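Local coordinates for protein MGS-M4 (Unidentified, PDB 4Q3M) that probably reduces carbonyl compounds with a nicotinamide cofactor, as an aldo-keto reductase of the TIM-barrel fold, although its substrate is unknown, at residues A[104-109]-A[134-139]; A[161-166]-A[217-222]; A[49-54]-A[93-98]. All coordinates share one frame; numbering follows the deposited sequence.

Contact 1. Residues A[104-109]-A[134-139]; sequences LIHWFK and GVSNFN
The carboxamide of Asn-137 lies flat over one face of the Trp-107 indole, the two planes only 2° apart, with ND2 of Asn-137 3.4 Å above the Trp-107 ring plane. CG of Asn-137 stands anti to its carbonyl carbon (chi1 -63°), which swings the amide across the indole. Stacking leaves the amide edge available: Asn-137 ND2 donates an almost perfectly straight bond to His-106 O at 2.8 Å, with the acceptor in the amide plane. Asn-137 ND2 also lies in the plane of the His-106 ring, at its edge, 4.0 Å from His-106 CD2, the ring and amide planes being nearly coplanar. At the other end of the amide, OD1 is bonded to Tyr-184 OH, so both ends of the group are fixed.

A second aromatic pair is turned differently. The edge of Phe-108 points at the face of Phe-138 in a T-shaped arrangement, with centroids 5.5 Å apart and planes at 85°; Val-135 CB covers the opposite Phe-138 face. Ile-105 lies alongside Val-135, Ile-105 CD1 to Val-135 CG1 4.0 Å. The backbones pair in parallel: Ile-105 N donates to Gly-134 O at 3.3 Å, and Ser-136 N returns a weak bond to Ile-105 O.

This is neighbouring-strand pairing within a beta-alpha-beta unit of a TIM barrel. These strand ends are consistent with the nicotinamide-proximal active-site wall of aldo-keto reductases.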
loop_
_atom_site.group_PDB
_atom_site.type_symbol
_atom_site.label_atom_id
_atom_site.label_comp_id
_atom_site.label_asym_id
_atom_site.label_seq_id
_atom_site.Cartn_x
_atom_site.Cartn_y
_atom_site.Cartn_z
ATOM N N LEU A 104 -2.583 0.538 -20.924
ATOM C CA LEU A 104 -1.956 0.507 -19.606
ATOM C C LEU A 104 -1.545 -0.895 -19.171
ATOM O O LEU A 104 -2.193 -1.882 -19.520
ATOM C CB LEU A 104 -2.904 1.096 -18.556
ATOM C CG LEU A 104 -3.457 2.505 -18.772
ATOM C CD1 LEU A 104 -4.452 2.852 -17.674
ATOM C CD2 LEU A 104 -2.335 3.525 -18.816
ATOM N N ILE A 105 -0.461 -0.969 -18.405
ATOM C CA ILE A 105 -0.116 -2.187 -17.683
ATOM C C ILE A 105 -0.958 -2.217 -16.413
ATOM O O ILE A 105 -0.861 -1.317 -15.580
ATOM C CB ILE A 105 1.382 -2.254 -17.332
ATOM C CG1 ILE A 105 2.237 -2.075 -18.590
ATOM C CG2 ILE A 105 1.711 -3.569 -16.641
ATOM C CD1 ILE A 105 3.729 -2.116 -18.331
ATOM N N HIS A 106 -1.787 -3.247 -16.273
ATOM C CA HIS A 106 -2.809 -3.275 -15.229
ATOM C C HIS A 106 -2.224 -3.360 -13.819
ATOM O O HIS A 106 -2.648 -2.630 -12.922
ATOM C CB HIS A 106 -3.765 -4.445 -15.466
ATOM C CG HIS A 106 -5.151 -4.207 -14.952
ATOM N ND1 HIS A 106 -6.268 -4.761 -15.541
ATOM C CD2 HIS A 106 -5.602 -3.471 -13.909
ATOM C CE1 HIS A 106 -7.346 -4.379 -14.881
ATOM N NE2 HIS A 106 -6.970 -3.596 -13.886
ATOM N N TRP A 107 -1.257 -4.251 -13.627
ATOM C CA TRP A 107 -0.619 -4.421 -12.323
ATOM C C TRP A 107 0.889 -4.611 -12.459
ATOM O O TRP A 107 1.386 -4.974 -13.525
ATOM C CB TRP A 107 -1.219 -5.616 -11.577
ATOM C CG TRP A 107 -2.670 -5.474 -11.226
ATOM C CD1 TRP A 107 -3.737 -5.844 -11.991
ATOM C CD2 TRP A 107 -3.213 -4.944 -10.010
ATOM N NE1 TRP A 107 -4.912 -5.569 -11.332
ATOM C CE2 TRP A 107 -4.617 -5.017 -10.114
ATOM C CE3 TRP A 107 -2.649 -4.413 -8.846
ATOM C CZ2 TRP A 107 -5.464 -4.576 -9.099
ATOM C CZ3 TRP A 107 -3.491 -3.976 -7.839
ATOM C CH2 TRP A 107 -4.884 -4.061 -7.972
ATOM N N PHE A 108 1.612 -4.372 -11.370
ATOM C CA PHE A 108 3.047 -4.625 -11.338
ATOM C C PHE A 108 3.321 -6.095 -11.044
ATOM O O PHE A 108 2.814 -6.647 -10.068
ATOM C CB PHE A 108 3.733 -3.737 -10.297
ATOM C CG PHE A 108 5.221 -3.930 -10.223
ATOM C CD1 PHE A 108 6.058 -3.332 -11.150
ATOM C CD2 PHE A 108 5.783 -4.704 -9.220
ATOM C CE1 PHE A 108 7.428 -3.506 -11.082
ATOM C CE2 PHE A 108 7.152 -4.881 -9.148
ATOM C CZ PHE A 108 7.976 -4.281 -10.079
ATOM N N LYS A 109 4.122 -6.727 -11.897
ATOM C CA LYS A 109 4.444 -8.141 -11.746
ATOM C C LYS A 109 5.943 -8.381 -11.885
ATOM O O LYS A 109 6.370 -9.317 -12.558
ATOM C CB LYS A 109 3.682 -8.978 -12.778
ATOM C CG LYS A 109 2.167 -8.881 -12.671
ATOM C CD LYS A 109 1.640 -9.652 -11.471
ATOM C CE LYS A 109 1.882 -11.146 -11.629
ATOM N NZ LYS A 109 1.244 -11.933 -10.538
ATOM N N GLY A 134 1.016 3.954 -20.785
ATOM C CA GLY A 134 1.219 4.193 -19.368
ATOM C C GLY A 134 1.072 2.934 -18.538
ATOM O O GLY A 134 1.131 1.822 -19.064
ATOM N N VAL A 135 0.881 3.110 -17.235
ATOM C CA VAL A 135 0.726 1.980 -16.326
ATOM C C VAL A 135 -0.464 2.154 -15.392
ATOM O O VAL A 135 -1.149 3.176 -15.417
ATOM C CB VAL A 135 1.987 1.762 -15.471
ATOM C CG1 VAL A 135 3.132 1.263 -16.333
ATOM C CG2 VAL A 135 2.366 3.047 -14.746
ATOM N N SER A 136 -0.699 1.138 -14.570
ATOM C CA SER A 136 -1.742 1.183 -13.555
ATOM C C SER A 136 -1.295 0.397 -12.328
ATOM O O SER A 136 -0.595 -0.609 -12.454
ATOM C CB SER A 136 -3.058 0.626 -14.099
ATOM O OG SER A 136 -4.076 0.666 -13.114
ATOM N N ASN A 137 -1.697 0.867 -11.150
ATOM C CA ASN A 137 -1.303 0.260 -9.879
ATOM C C ASN A 137 0.212 0.175 -9.713
ATOM O O ASN A 137 0.730 -0.770 -9.118
ATOM C CB ASN A 137 -1.918 -1.133 -9.729
ATOM C CG ASN A 137 -3.432 -1.102 -9.677
ATOM O OD1 ASN A 137 -4.021 -0.644 -8.698
ATOM N ND2 ASN A 137 -4.071 -1.600 -10.729
ATOM N N PHE A 138 0.918 1.166 -10.247
ATOM C CA PHE A 138 2.360 1.256 -10.071
ATOM C C PHE A 138 2.696 2.235 -8.954
ATOM O O PHE A 138 2.216 3.368 -8.946
ATOM C CB PHE A 138 3.042 1.688 -11.372
ATOM C CG PHE A 138 3.407 0.544 -12.278
ATOM C CD1 PHE A 138 2.539 -0.518 -12.466
ATOM C CD2 PHE A 138 4.619 0.538 -12.950
ATOM C CE1 PHE A 138 2.874 -1.569 -13.302
ATOM C CE2 PHE A 138 4.961 -0.509 -13.787
ATOM C CZ PHE A 138 4.087 -1.563 -13.963
ATOM N N ASN A 139 3.513 1.792 -8.004
ATOM C CA ASN A 139 3.967 2.669 -6.936
ATOM C C ASN A 139 5.207 3.436 -7.380
ATOM O O ASN A 139 5.625 3.330 -8.532
ATOM C CB ASN A 139 4.250 1.874 -5.660
ATOM C CG ASN A 139 3.991 2.683 -4.401
ATOM O OD1 ASN A 139 3.922 3.912 -4.442
ATOM N ND2 ASN A 139 3.844 1.996 -3.273
HETATM O O HOH W 1 -7.332 -2.301 -10.864
HETATM O O HOH W 2 0.722 -3.480 -8.652
#

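Contact 2. Residues A[161-166]-A[217-222]; sequences THVTLQ and IRWLIE
Gln-166 runs past the outer edge of the Trp-219 indole, and nearly every atom of its side chain touches the six-membered ring. CB comes first, at the ring edge and in its plane. Gln-166 CG, placed anti to the carbonyl carbon (chi1 -55°), then approaches Trp-219 CH2 at 3.5 Å. From there the chain is extended, crossing the direction of the tryptophan at about a right angle, and Gln-166 CD arrives 3.4 Å from Trp-219 CZ2. The terminal amide is inclined at 61° to the indole, so it is not stacked on it. OE1 remains beside CZ2 and is bonded to His-168 NE2. At the tip, Gln-166 NE2 donates to Val-163 O at 3.1 Å, with the acceptor in the amide plane, and also bonds Ile-256 O. With both polar ends engaged, the rotation of the amide is set.

Other residues of the 161-166 loop also meet the indole. Val-163 CG1 sits over one of its faces, toward the rim, 3.7 Å from Trp-219 CE3, while Trp-219 CZ3 rests 3.6 Å from His-162 C. Next to it Thr-161 CG2 meets Leu-220 CD2 at 4.0 Å.

No hydrogen bond links the two segments; they meet by van der Waals contact, which for Trp-219 includes the Gln-166 amide and the loop backbone. The arrangement is that of a TIM barrel, in which the loop after strand 156-160 packs on helix 212-222, the helix leading to strand 226-227.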
loop_
_atom_site.group_PDB
_atom_site.type_symbol
_atom_site.label_atom_id
_atom_site.label_comp_id
_atom_site.label_asym_id
_atom_site.label_seq_id
_atom_site.Cartn_x
_atom_site.Cartn_y
_atom_site.Cartn_z
ATOM N N THR A 161 -7.605 6.243 -6.128
ATOM C CA THR A 161 -7.506 7.561 -5.517
ATOM C C THR A 161 -8.886 8.129 -5.209
ATOM O O THR A 161 -9.723 8.278 -6.100
ATOM C CB THR A 161 -6.741 8.547 -6.423
ATOM O OG1 THR A 161 -5.479 7.980 -6.797
ATOM C CG2 THR A 161 -6.508 9.864 -5.701
ATOM N N HIS A 162 -9.114 8.437 -3.938
ATOM C CA HIS A 162 -10.364 9.039 -3.498
ATOM C C HIS A 162 -10.135 9.849 -2.227
ATOM O O HIS A 162 -8.998 10.021 -1.792
ATOM C CB HIS A 162 -11.434 7.968 -3.278
ATOM C CG HIS A 162 -10.917 6.723 -2.627
ATOM N ND1 HIS A 162 -10.513 6.681 -1.310
ATOM C CD2 HIS A 162 -10.740 5.471 -3.113
ATOM C CE1 HIS A 162 -10.109 5.459 -1.014
ATOM N NE2 HIS A 162 -10.237 4.705 -2.091
ATOM N N VAL A 163 -11.215 10.341 -1.629
ATOM C CA VAL A 163 -11.106 11.277 -0.514
ATOM C C VAL A 163 -10.532 10.655 0.761
ATOM O O VAL A 163 -10.088 11.374 1.656
ATOM C CB VAL A 163 -12.472 11.906 -0.187
ATOM C CG1 VAL A 163 -12.969 12.734 -1.365
ATOM C CG2 VAL A 163 -13.478 10.830 0.183
ATOM N N THR A 164 -10.529 9.328 0.850
ATOM C CA THR A 164 -9.952 8.661 2.015
ATOM C C THR A 164 -8.551 8.127 1.713
ATOM O O THR A 164 -7.797 7.792 2.626
ATOM C CB THR A 164 -10.846 7.508 2.515
ATOM O OG1 THR A 164 -11.232 6.682 1.412
ATOM C CG2 THR A 164 -12.096 8.059 3.183
ATOM N N LEU A 165 -8.213 8.055 0.429
ATOM C CA LEU A 165 -6.867 7.686 -0.005
ATOM C C LEU A 165 -6.408 8.662 -1.083
ATOM O O LEU A 165 -6.496 8.373 -2.278
ATOM C CB LEU A 165 -6.834 6.249 -0.529
ATOM C CG LEU A 165 -5.457 5.649 -0.821
ATOM C CD1 LEU A 165 -4.716 5.343 0.473
ATOM C CD2 LEU A 165 -5.580 4.402 -1.685
ATOM N N GLN A 166 -5.916 9.819 -0.654
ATOM C CA GLN A 166 -5.725 10.953 -1.554
ATOM C C GLN A 166 -4.414 10.916 -2.341
ATOM O O GLN A 166 -4.282 11.602 -3.356
ATOM C CB GLN A 166 -5.824 12.257 -0.760
ATOM C CG GLN A 166 -7.124 12.381 0.025
ATOM C CD GLN A 166 -7.338 13.767 0.596
ATOM O OE1 GLN A 166 -6.512 14.661 0.414
ATOM N NE2 GLN A 166 -8.456 13.956 1.288
ATOM N N ILE A 217 -15.804 13.749 -7.231
ATOM C CA ILE A 217 -15.342 13.818 -8.608
ATOM C C ILE A 217 -14.717 15.178 -8.901
ATOM O O ILE A 217 -13.615 15.255 -9.442
ATOM C CB ILE A 217 -16.493 13.548 -9.593
ATOM C CG1 ILE A 217 -17.021 12.125 -9.402
ATOM C CG2 ILE A 217 -16.033 13.753 -11.026
ATOM C CD1 ILE A 217 -18.285 11.835 -10.168
ATOM N N ARG A 218 -15.420 16.245 -8.528
ATOM C CA ARG A 218 -14.937 17.607 -8.753
ATOM C C ARG A 218 -13.622 17.869 -8.032
ATOM O O ARG A 218 -12.737 18.540 -8.559
ATOM C CB ARG A 218 -15.979 18.631 -8.301
ATOM C CG ARG A 218 -15.563 20.074 -8.547
ATOM C CD ARG A 218 -15.303 20.322 -10.025
ATOM N NE ARG A 218 -14.591 21.576 -10.254
ATOM C CZ ARG A 218 -14.238 22.025 -11.455
ATOM N NH1 ARG A 218 -14.535 21.324 -12.540
ATOM N NH2 ARG A 218 -13.590 23.175 -11.570
ATOM N N TRP A 219 -13.508 17.338 -6.819
ATOM C CA TRP A 219 -12.301 17.492 -6.018
ATOM C C TRP A 219 -11.081 16.942 -6.753
ATOM O O TRP A 219 -9.999 17.529 -6.707
ATOM C CB TRP A 219 -12.479 16.799 -4.667
ATOM C CG TRP A 219 -11.214 16.620 -3.895
ATOM C CD1 TRP A 219 -10.502 17.588 -3.252
ATOM C CD2 TRP A 219 -10.519 15.390 -3.665
ATOM N NE1 TRP A 219 -9.398 17.039 -2.645
ATOM C CE2 TRP A 219 -9.387 15.689 -2.882
ATOM C CE3 TRP A 219 -10.743 14.065 -4.051
ATOM C CZ2 TRP A 219 -8.482 14.714 -2.478
ATOM C CZ3 TRP A 219 -9.843 13.098 -3.647
ATOM C CH2 TRP A 219 -8.727 13.426 -2.870
ATOM N N LEU A 220 -11.267 15.819 -7.440
ATOM C CA LEU A 220 -10.213 15.248 -8.269
ATOM C C LEU A 220 -9.946 16.127 -9.486
ATOM O O LEU A 220 -8.797 16.301 -9.896
ATOM C CB LEU A 220 -10.584 13.831 -8.708
ATOM C CG LEU A 220 -10.565 12.769 -7.606
ATOM C CD1 LEU A 220 -11.168 11.470 -8.107
ATOM C CD2 LEU A 220 -9.145 12.544 -7.108
ATOM N N ILE A 221 -11.014 16.675 -10.059
ATOM C CA ILE A 221 -10.901 17.604 -11.178
ATOM C C ILE A 221 -10.067 18.818 -10.789
ATOM O O ILE A 221 -9.208 19.267 -11.551
ATOM C CB ILE A 221 -12.285 18.088 -11.662
ATOM C CG1 ILE A 221 -13.169 16.905 -12.055
ATOM C CG2 ILE A 221 -12.135 19.050 -12.824
ATOM C CD1 ILE A 221 -12.670 16.151 -13.251
ATOM N N GLU A 222 -10.322 19.339 -9.592
ATOM C CA GLU A 222 -9.605 20.503 -9.085
ATOM C C GLU A 222 -8.115 20.210 -8.922
ATOM O O GLU A 222 -7.278 21.101 -9.071
ATOM C CB GLU A 222 -10.198 20.960 -7.749
ATOM C CG GLU A 222 -11.655 21.408 -7.817
ATOM C CD GLU A 222 -11.840 22.751 -8.503
ATOM O OE1 GLU A 222 -10.828 23.407 -8.830
ATOM O OE2 GLU A 222 -13.005 23.155 -8.712
#

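Contact 3. Residues A[49-54]-A[93-98]; sequences GNEEEV and KNLGLD
Glu-51 OE2 is gripped by two hydroxyl groups, Thr-72 OG1 and Ser-91 OG, while the other carboxylate oxygen, OE1, faces Asn-94. Asn-94 ND2 points almost straight at Glu-51 OE1, but the separation of 3.5 Å makes this a weak bond, and the carboxylate and amide planes are turned 56° apart. The aliphatic parts are in van der Waals contact, Glu-51 CB 3.8 Å from Asn-94 CB. The buried carboxylate lies in the first turn of helix 51-59, where the hydroxyls and the helix start would probably stabilise a negative charge.

The backbones also come close enough for reciprocal CA-H...O contacts. Leu-95 CA lies 3.5 Å from Glu-51 O, and Glu-52 CA approaches Asn-94 O at the same 3.5 Å, so each segment offers one carbonyl oxygen to the other. On the outer side, Glu-52 CG runs past Asn-94 CB.

Leu-95 fills the inner side. Its CG stands anti to the carbonyl carbon (chi1 -76°), bringing Leu-95 CG to 4.0 Å from Glu-51 CB. Leu-95 CD2 lies against Glu-51 O at 3.3 Å and reaches Val-54 CG1 at 4.2 Å, both side chains pointing the same way. An alanine here would probably open a gap beside Val-54 CG1 and over Glu-51 CB and O, where the leucine CG and CD2 had lain.

Just beyond, Gly-96 takes a positive phi and closes a Schellman motif, its N bonded to Lys-93 O, while its own O is bonded to Lys-59 NZ.

The start of helix 51-59 is thereby set against the end of helix 81-94. Val-54 also packs on Val-31 of helix 26-37, and the bond from Glu-51 to Thr-72 ties the pair of helices to strand 69-74 of the barrel.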
loop_
_atom_site.group_PDB
_atom_site.type_symbol
_atom_site.label_atom_id
_atom_site.label_comp_id
_atom_site.label_asym_id
_atom_site.label_seq_id
_atom_site.Cartn_x
_atom_site.Cartn_y
_atom_site.Cartn_z
ATOM N N GLY A 49 -13.777 -8.154 -19.640
ATOM C CA GLY A 49 -14.486 -8.967 -20.610
ATOM C C GLY A 49 -15.660 -8.246 -21.241
ATOM O O GLY A 49 -16.671 -8.865 -21.573
ATOM N N ASN A 50 -15.531 -6.932 -21.403
ATOM C CA ASN A 50 -16.587 -6.141 -22.025
ATOM C C ASN A 50 -16.083 -5.329 -23.214
ATOM O O ASN A 50 -16.791 -4.462 -23.722
ATOM C CB ASN A 50 -17.245 -5.215 -20.994
ATOM C CG ASN A 50 -16.253 -4.281 -20.315
ATOM O OD1 ASN A 50 -15.180 -3.988 -20.845
ATOM N ND2 ASN A 50 -16.617 -3.803 -19.131
ATOM N N GLU A 51 -14.858 -5.617 -23.648
ATOM C CA GLU A 51 -14.257 -4.932 -24.790
ATOM C C GLU A 51 -15.124 -5.067 -26.036
ATOM O O GLU A 51 -15.139 -4.188 -26.898
ATOM C CB GLU A 51 -12.857 -5.480 -25.069
ATOM C CG GLU A 51 -11.832 -5.148 -24.000
ATOM C CD GLU A 51 -10.491 -5.804 -24.261
ATOM O OE1 GLU A 51 -10.474 -6.982 -24.675
ATOM O OE2 GLU A 51 -9.453 -5.138 -24.057
ATOM N N GLU A 52 -15.846 -6.179 -26.120
ATOM C CA GLU A 52 -16.751 -6.432 -27.229
ATOM C C GLU A 52 -17.966 -5.507 -27.180
ATOM O O GLU A 52 -18.304 -4.860 -28.172
ATOM C CB GLU A 52 -17.198 -7.894 -27.223
ATOM C CG GLU A 52 -16.087 -8.883 -27.531
ATOM C CD GLU A 52 -16.608 -10.290 -27.745
ATOM O OE1 GLU A 52 -17.676 -10.441 -28.372
ATOM O OE2 GLU A 52 -15.948 -11.246 -27.286
ATOM N N GLU A 53 -18.614 -5.446 -26.021
ATOM C CA GLU A 53 -19.810 -4.626 -25.851
ATOM C C GLU A 53 -19.486 -3.136 -25.862
ATOM O O GLU A 53 -20.273 -2.327 -26.356
ATOM C CB GLU A 53 -20.531 -4.992 -24.553
ATOM C CG GLU A 53 -21.101 -6.400 -24.536
ATOM C CD GLU A 53 -21.928 -6.678 -23.297
ATOM O OE1 GLU A 53 -22.051 -5.771 -22.447
ATOM O OE2 GLU A 53 -22.454 -7.803 -23.173
ATOM N N VAL A 54 -18.331 -2.776 -25.312
ATOM C CA VAL A 54 -17.891 -1.385 -25.303
ATOM C C VAL A 54 -17.601 -0.905 -26.722
ATOM O O VAL A 54 -18.031 0.177 -27.121
ATOM C CB VAL A 54 -16.635 -1.192 -24.426
ATOM C CG1 VAL A 54 -16.017 0.178 -24.665
ATOM C CG2 VAL A 54 -16.979 -1.377 -22.956
ATOM N N LYS A 93 -9.054 -6.009 -31.678
ATOM C CA LYS A 93 -10.076 -6.649 -32.500
ATOM C C LYS A 93 -11.418 -6.730 -31.778
ATOM O O LYS A 93 -12.467 -6.519 -32.387
ATOM C CB LYS A 93 -9.620 -8.046 -32.923
ATOM C CG LYS A 93 -8.522 -8.038 -33.975
ATOM C CD LYS A 93 -8.066 -9.446 -34.315
ATOM C CE LYS A 93 -7.003 -9.430 -35.400
ATOM N NZ LYS A 93 -6.545 -10.802 -35.752
ATOM N N ASN A 94 -11.381 -7.040 -30.486
ATOM C CA ASN A 94 -12.596 -7.083 -29.678
ATOM C C ASN A 94 -13.291 -5.728 -29.648
ATOM O O ASN A 94 -14.515 -5.643 -29.738
ATOM C CB ASN A 94 -12.282 -7.536 -28.251
ATOM C CG ASN A 94 -11.903 -9.002 -28.171
ATOM O OD1 ASN A 94 -12.295 -9.804 -29.019
ATOM N ND2 ASN A 94 -11.139 -9.360 -27.146
ATOM N N LEU A 95 -12.496 -4.670 -29.530
ATOM C CA LEU A 95 -13.019 -3.310 -29.478
ATOM C C LEU A 95 -13.488 -2.814 -30.843
ATOM O O LEU A 95 -14.135 -1.773 -30.938
ATOM C CB LEU A 95 -11.963 -2.355 -28.917
ATOM C CG LEU A 95 -11.743 -2.401 -27.405
ATOM C CD1 LEU A 95 -10.429 -1.735 -27.032
ATOM C CD2 LEU A 95 -12.905 -1.729 -26.691
ATOM N N GLY A 96 -13.155 -3.552 -31.897
ATOM C CA GLY A 96 -13.547 -3.166 -33.242
ATOM C C GLY A 96 -12.882 -1.878 -33.691
ATOM O O GLY A 96 -13.341 -1.212 -34.620
ATOM N N LEU A 97 -11.805 -1.523 -33.000
ATOM C CA LEU A 97 -10.953 -0.408 -33.379
ATOM C C LEU A 97 -9.709 -1.002 -34.005
ATOM O O LEU A 97 -9.498 -2.202 -33.900
ATOM C CB LEU A 97 -10.572 0.427 -32.159
ATOM C CG LEU A 97 -11.679 0.749 -31.157
ATOM C CD1 LEU A 97 -11.071 1.275 -29.869
ATOM C CD2 LEU A 97 -12.669 1.745 -31.729
ATOM N N ASP A 98 -8.884 -0.175 -34.641
ATOM C CA ASP A 98 -7.517 -0.580 -34.966
ATOM C C ASP A 98 -6.508 0.523 -34.637
ATOM O O ASP A 98 -5.430 0.593 -35.227
ATOM C CB ASP A 98 -7.394 -1.036 -36.426
ATOM C CG ASP A 98 -7.530 -2.557 -36.581
ATOM O OD1 ASP A 98 -7.953 -3.242 -35.628
ATOM O OD2 ASP A 98 -7.207 -3.077 -37.668
#

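In the fold
Along the chain, contact 3 closes before contact 1 opens, and contact 1 closes before contact 2. All three belong to one aldo-keto reductase barrel. Contact 1 pairs two neighbouring strands, 102-105 and 133-136, of the parallel sheet; contact 3 lies among the surrounding helices, its helix 81-94 being the element before strand 102-105 in the chain. Contact 2 joins the loop after strand 156-160, the next strand of the sheet, to helix 212-222. The centres of contacts 1 and 2 are about 20 Å apart, those of 1 and 3 about 21 Å. Contacts 2 and 3, about 29 Å apart between centres, lie on opposite sides of the chain's centre. No two of them touch, so they lie in different sectors of the barrel.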